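Long-range contact in aldehyde dehydrogenase 12 (Zea mays, PDB 6D97), which probably oxidises L-glutamate gamma-semialdehyde to glutamate with NAD+, the last step of proline catabolism in plants: residues 35-47 with 59-73. Residues are numbered along the deposited sequence; the frame is centred on the assembly and turned at random.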
loop_
_atom_site.group_PDB
_atom_site.type_symbol
_atom_site.label_atom_id
_atom_site.label_comp_id
_atom_site.label_asym_id
_atom_site.label_seq_id
_atom_site.Cartn_x
_atom_site.Cartn_y
_atom_site.Cartn_z
ATOM N N GLN A 35 -25.586 37.407 9.250
ATOM C CA GLN A 35 -26.966 37.727 9.580
ATOM C C GLN A 35 -27.319 39.177 9.271
ATOM O O GLN A 35 -28.508 39.496 9.147
ATOM C CB GLN A 35 -27.249 37.399 11.049
ATOM C CG GLN A 35 -26.159 37.811 12.034
ATOM C CD GLN A 35 -24.921 36.932 11.958
ATOM O OE1 GLN A 35 -23.836 37.407 11.624
ATOM N NE2 GLN A 35 -25.079 35.648 12.257
ATOM N N GLU A 36 -26.324 40.051 9.117
ATOM C CA GLU A 36 -26.559 41.466 8.855
ATOM C C GLU A 36 -26.722 41.791 7.373
ATOM O O GLU A 36 -27.452 42.728 7.035
ATOM C CB GLU A 36 -25.397 42.298 9.404
ATOM C CG GLU A 36 -25.800 43.367 10.413
ATOM C CD GLU A 36 -25.799 42.858 11.847
ATOM O OE1 GLU A 36 -26.618 41.970 12.171
ATOM O OE2 GLU A 36 -24.969 43.342 12.647
ATOM N N VAL A 37 -26.055 41.038 6.494
ATOM C CA VAL A 37 -25.929 41.428 5.093
ATOM C C VAL A 37 -27.294 41.433 4.412
ATOM O O VAL A 37 -28.061 40.463 4.489
ATOM C CB VAL A 37 -24.927 40.515 4.370
ATOM C CG1 VAL A 37 -25.288 39.055 4.561
ATOM C CG2 VAL A 37 -24.856 40.896 2.896
ATOM N N SER A 38 -27.608 42.541 3.746
ATOM C CA SER A 38 -28.930 42.759 3.171
ATOM C C SER A 38 -28.817 43.776 2.044
ATOM O O SER A 38 -27.727 44.244 1.712
ATOM C CB SER A 38 -29.911 43.245 4.243
ATOM O OG SER A 38 -29.476 44.481 4.780
ATOM N N GLY A 39 -29.964 44.128 1.460
ATOM C CA GLY A 39 -29.964 45.161 0.440
ATOM C C GLY A 39 -29.487 46.499 0.974
ATOM O O GLY A 39 -28.833 47.268 0.262
ATOM N N SER A 40 -29.793 46.789 2.238
ATOM C CA SER A 40 -29.372 48.036 2.861
ATOM C C SER A 40 -27.987 47.954 3.488
ATOM O O SER A 40 -27.379 49.000 3.740
ATOM C CB SER A 40 -30.389 48.463 3.925
ATOM O OG SER A 40 -30.579 47.443 4.888
ATOM N N SER A 41 -27.476 46.751 3.743
ATOM C CA SER A 41 -26.119 46.550 4.252
ATOM C C SER A 41 -25.421 45.500 3.396
ATOM O O SER A 41 -25.156 44.381 3.849
ATOM C CB SER A 41 -26.135 46.140 5.726
ATOM O OG SER A 41 -26.157 47.271 6.583
ATOM N N PRO A 42 -25.108 45.830 2.146
ATOM C CA PRO A 42 -24.522 44.836 1.244
ATOM C C PRO A 42 -23.065 44.544 1.571
ATOM O O PRO A 42 -22.349 45.353 2.161
ATOM C CB PRO A 42 -24.646 45.496 -0.133
ATOM C CG PRO A 42 -24.609 46.954 0.158
ATOM C CD PRO A 42 -25.283 47.138 1.488
ATOM N N ALA A 43 -22.636 43.357 1.157
ATOM C CA ALA A 43 -21.253 42.925 1.259
ATOM C C ALA A 43 -20.627 42.895 -0.127
ATOM O O ALA A 43 -21.323 42.882 -1.145
ATOM C CB ALA A 43 -21.153 41.540 1.907
ATOM N N GLU A 44 -19.298 42.886 -0.163
ATOM C CA GLU A 44 -18.575 42.761 -1.417
ATOM C C GLU A 44 -17.632 41.569 -1.364
ATOM O O GLU A 44 -17.126 41.198 -0.299
ATOM C CB GLU A 44 -17.793 44.038 -1.760
ATOM C CG GLU A 44 -16.748 44.468 -0.749
ATOM C CD GLU A 44 -15.880 45.603 -1.275
ATOM O OE1 GLU A 44 -14.688 45.357 -1.567
ATOM O OE2 GLU A 44 -16.399 46.735 -1.412
ATOM N N VAL A 45 -17.420 40.964 -2.528
ATOM C CA VAL A 45 -16.511 39.838 -2.697
ATOM C C VAL A 45 -15.405 40.269 -3.647
ATOM O O VAL A 45 -15.682 40.761 -4.746
ATOM C CB VAL A 45 -17.236 38.593 -3.239
ATOM C CG1 VAL A 45 -16.261 37.428 -3.379
ATOM C CG2 VAL A 45 -18.388 38.235 -2.334
ATOM N N GLN A 46 -14.164 40.086 -3.223
ATOM C CA GLN A 46 -13.015 40.517 -3.999
ATOM C C GLN A 46 -12.263 39.318 -4.554
ATOM O O GLN A 46 -12.446 38.174 -4.127
ATOM C CB GLN A 46 -12.075 41.377 -3.149
ATOM C CG GLN A 46 -12.725 42.631 -2.593
ATOM C CD GLN A 46 -11.781 43.437 -1.733
ATOM O OE1 GLN A 46 -11.701 43.235 -0.523
ATOM N NE2 GLN A 46 -11.048 44.352 -2.357
ATOM N N ASN A 47 -11.405 39.607 -5.519
ATOM C CA ASN A 47 -10.456 38.629 -6.016
ATOM C C ASN A 47 -9.168 38.708 -5.207
ATOM O O ASN A 47 -8.886 39.701 -4.534
ATOM C CB ASN A 47 -10.163 38.862 -7.499
ATOM C CG ASN A 47 -11.426 39.022 -8.325
ATOM O OD1 ASN A 47 -12.140 38.050 -8.587
ATOM N ND2 ASN A 47 -11.713 40.255 -8.740
ATOM N N TRP A 59 -18.504 45.766 -11.017
ATOM C CA TRP A 59 -19.104 44.859 -10.051
ATOM C C TRP A 59 -20.413 44.300 -10.594
ATOM O O TRP A 59 -21.129 44.964 -11.348
ATOM C CB TRP A 59 -19.376 45.571 -8.722
ATOM C CG TRP A 59 -18.162 46.108 -8.016
ATOM C CD1 TRP A 59 -17.540 47.305 -8.241
ATOM C CD2 TRP A 59 -17.446 45.480 -6.946
ATOM N NE1 TRP A 59 -16.474 47.453 -7.385
ATOM C CE2 TRP A 59 -16.396 46.349 -6.579
ATOM C CE3 TRP A 59 -17.586 44.266 -6.267
ATOM C CZ2 TRP A 59 -15.490 46.039 -5.565
ATOM C CZ3 TRP A 59 -16.687 43.961 -5.260
ATOM C CH2 TRP A 59 -15.653 44.844 -4.919
ATOM N N ASN A 60 -20.725 43.070 -10.197
ATOM C CA ASN A 60 -21.997 42.438 -10.515
ATOM C C ASN A 60 -22.737 42.131 -9.221
ATOM O O ASN A 60 -22.124 41.725 -8.229
ATOM C CB ASN A 60 -21.795 41.157 -11.328
ATOM N N TRP A 61 -24.053 42.330 -9.229
ATOM C CA TRP A 61 -24.864 42.159 -8.029
ATOM C C TRP A 61 -25.476 40.767 -7.985
ATOM O O TRP A 61 -26.058 40.300 -8.971
ATOM C CB TRP A 61 -25.969 43.215 -7.956
ATOM C CG TRP A 61 -25.502 44.568 -7.486
ATOM C CD1 TRP A 61 -25.328 45.683 -8.251
ATOM C CD2 TRP A 61 -25.152 44.943 -6.146
ATOM N NE1 TRP A 61 -24.897 46.731 -7.472
ATOM C CE2 TRP A 61 -24.778 46.303 -6.177
ATOM C CE3 TRP A 61 -25.122 44.263 -4.925
ATOM C CZ2 TRP A 61 -24.376 46.996 -5.033
ATOM C CZ3 TRP A 61 -24.721 44.955 -3.790
ATOM C CH2 TRP A 61 -24.355 46.307 -3.853
ATOM N N ILE A 62 -25.336 40.111 -6.838
ATOM C CA ILE A 62 -26.025 38.866 -6.532
ATOM C C ILE A 62 -27.259 39.212 -5.712
ATOM O O ILE A 62 -27.183 40.030 -4.785
ATOM C CB ILE A 62 -25.110 37.897 -5.763
ATOM C CG1 ILE A 62 -23.830 37.616 -6.558
ATOM C CG2 ILE A 62 -25.855 36.615 -5.413
ATOM C CD1 ILE A 62 -24.073 37.043 -7.935
ATOM N N VAL A 63 -28.391 38.609 -6.048
ATOM C CA VAL A 63 -29.618 38.870 -5.304
ATOM C C VAL A 63 -29.784 37.822 -4.214
ATOM O O VAL A 63 -29.358 36.669 -4.345
ATOM C CB VAL A 63 -30.858 38.922 -6.222
ATOM C CG1 VAL A 63 -30.808 40.157 -7.112
ATOM C CG2 VAL A 63 -30.984 37.647 -7.038
ATOM N N ASP A 64 -30.401 38.248 -3.118
ATOM C CA ASP A 64 -30.743 37.355 -2.016
ATOM C C ASP A 64 -31.772 36.343 -2.502
ATOM O O ASP A 64 -32.859 36.742 -2.942
ATOM C CB ASP A 64 -31.284 38.167 -0.835
ATOM C CG ASP A 64 -31.534 37.325 0.417
ATOM O OD1 ASP A 64 -31.859 36.124 0.310
ATOM O OD2 ASP A 64 -31.417 37.885 1.527
ATOM N N PRO A 65 -31.486 35.040 -2.437
ATOM C CA PRO A 65 -32.445 34.049 -2.953
ATOM C C PRO A 65 -33.778 34.045 -2.228
ATOM O O PRO A 65 -34.731 33.451 -2.748
ATOM C CB PRO A 65 -31.714 32.714 -2.758
ATOM C CG PRO A 65 -30.268 33.081 -2.623
ATOM C CD PRO A 65 -30.261 34.405 -1.926
ATOM N N LEU A 66 -33.880 34.671 -1.057
ATOM C CA LEU A 66 -35.124 34.667 -0.298
ATOM C C LEU A 66 -35.993 35.885 -0.564
ATOM O O LEU A 66 -37.198 35.832 -0.291
ATOM C CB LEU A 66 -34.842 34.581 1.207
ATOM C CG LEU A 66 -34.392 33.246 1.806
ATOM C CD1 LEU A 66 -34.259 33.370 3.315
ATOM C CD2 LEU A 66 -35.372 32.143 1.456
ATOM N N ASN A 67 -35.425 36.978 -1.088
ATOM C CA ASN A 67 -36.234 38.175 -1.280
ATOM C C ASN A 67 -35.840 39.051 -2.465
ATOM O O ASN A 67 -36.540 40.035 -2.715
ATOM C CB ASN A 67 -36.226 39.012 0.013
ATOM C CG ASN A 67 -34.827 39.405 0.448
ATOM O OD1 ASN A 67 -33.948 39.636 -0.380
ATOM N ND2 ASN A 67 -34.616 39.486 1.757
ATOM N N GLY A 68 -34.763 38.757 -3.196
ATOM C CA GLY A 68 -34.399 39.537 -4.363
ATOM C C GLY A 68 -33.531 40.751 -4.105
ATOM O O GLY A 68 -33.147 41.428 -5.067
ATOM N N ASP A 69 -33.217 41.050 -2.847
ATOM C CA ASP A 69 -32.353 42.178 -2.528
ATOM C C ASP A 69 -30.992 42.029 -3.198
ATOM O O ASP A 69 -30.406 40.945 -3.210
ATOM C CB ASP A 69 -32.156 42.280 -1.012
ATOM C CG ASP A 69 -33.384 42.795 -0.285
ATOM O OD1 ASP A 69 -34.359 43.199 -0.957
ATOM O OD2 ASP A 69 -33.359 42.799 0.969
ATOM N N LYS A 70 -30.485 43.128 -3.754
ATOM C CA LYS A 70 -29.080 43.194 -4.143
ATOM C C LYS A 70 -28.221 43.265 -2.887
ATOM O O LYS A 70 -27.944 44.362 -2.392
ATOM C CB LYS A 70 -28.808 44.416 -5.028
ATOM C CG LYS A 70 -29.362 44.340 -6.445
ATOM C CD LYS A 70 -29.105 45.647 -7.201
ATOM C CE LYS A 70 -29.491 45.542 -8.672
ATOM N NZ LYS A 70 -29.183 46.787 -9.441
ATOM N N PHE A 71 -27.794 42.119 -2.352
ATOM C CA PHE A 71 -27.114 42.118 -1.064
ATOM C C PHE A 71 -25.636 41.744 -1.118
ATOM O O PHE A 71 -24.953 41.871 -0.097
ATOM C CB PHE A 71 -27.862 41.209 -0.066
ATOM C CG PHE A 71 -27.656 39.719 -0.259
ATOM C CD1 PHE A 71 -27.464 39.147 -1.511
ATOM C CD2 PHE A 71 -27.700 38.885 0.848
ATOM C CE1 PHE A 71 -27.291 37.776 -1.640
ATOM C CE2 PHE A 71 -27.539 37.522 0.726
ATOM C CZ PHE A 71 -27.333 36.965 -0.517
ATOM N N ILE A 72 -25.112 41.317 -2.267
ATOM C CA ILE A 72 -23.684 41.036 -2.419
ATOM C C ILE A 72 -23.234 41.514 -3.793
ATOM O O ILE A 72 -23.819 41.123 -4.808
ATOM C CB ILE A 72 -23.356 39.537 -2.261
ATOM C CG1 ILE A 72 -23.705 39.033 -0.858
ATOM C CG2 ILE A 72 -21.882 39.281 -2.558
ATOM C CD1 ILE A 72 -23.659 37.528 -0.719
ATOM N N LYS A 73 -22.191 42.342 -3.835
ATOM C CA LYS A 73 -21.564 42.704 -5.098
ATOM C C LYS A 73 -20.248 41.950 -5.247
ATOM O O LYS A 73 -19.478 41.824 -4.291
ATOM C CB LYS A 73 -21.341 44.217 -5.219
ATOM C CG LYS A 73 -20.441 44.861 -4.184
ATOM C CD LYS A 73 -20.279 46.351 -4.503
ATOM C CE LYS A 73 -19.295 47.049 -3.569
ATOM N NZ LYS A 73 -18.997 48.441 -4.026
#
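Pro-42 CB meets the Trp-61 ring at its edge, 3.7 Å from CZ3, and Ile-72 N lies in plane at that edge too. Lys-70 CB and Lys-73 CB lie over its opposite faces, offset toward the rim. Val-37 O and Ile-62 O lie at the Phe-71 edge; Ile-72 CG1 and Asp-64 CA take its two faces, again off-centre. Lys-73 CD lies over the rim of one Trp-59 face, with Gln-46 CG at the edge. Glu-44 OE1 approaches Trp-59 CH2 obliquely at 3.5 Å, the carboxylate turned 56° from the ring. In Glu-44 and Lys-73, CG sits between backbone N and carbonyl carbon (chi1 60° in Glu-44), which sends both extended chains off one face, side by side. Glu-44 OE2 stays 4.1 Å from Lys-73 NZ, beyond a salt bridge. With an alanine at Glu-44, Lys-73 would probably lose this nearby opposite charge. Ala-43 N donates a hydrogen bond to Phe-71 O, Lys-73 N to Ala-43 O, and Val-45 N to Lys-73 O (2.8 Å). Phe-71 and Ile-72 face Ile-62 in a classic beta bulge. Ala-43, Val-45 and Ile-72 touch Ile-229 of helix 229-240. The chemistry implies a two-faced parallel pair inside the four-stranded mixed sheet: mainly aliphatic beside Ala-43 and Ile-72, aromatic and charged beside Glu-44 and Lys-73.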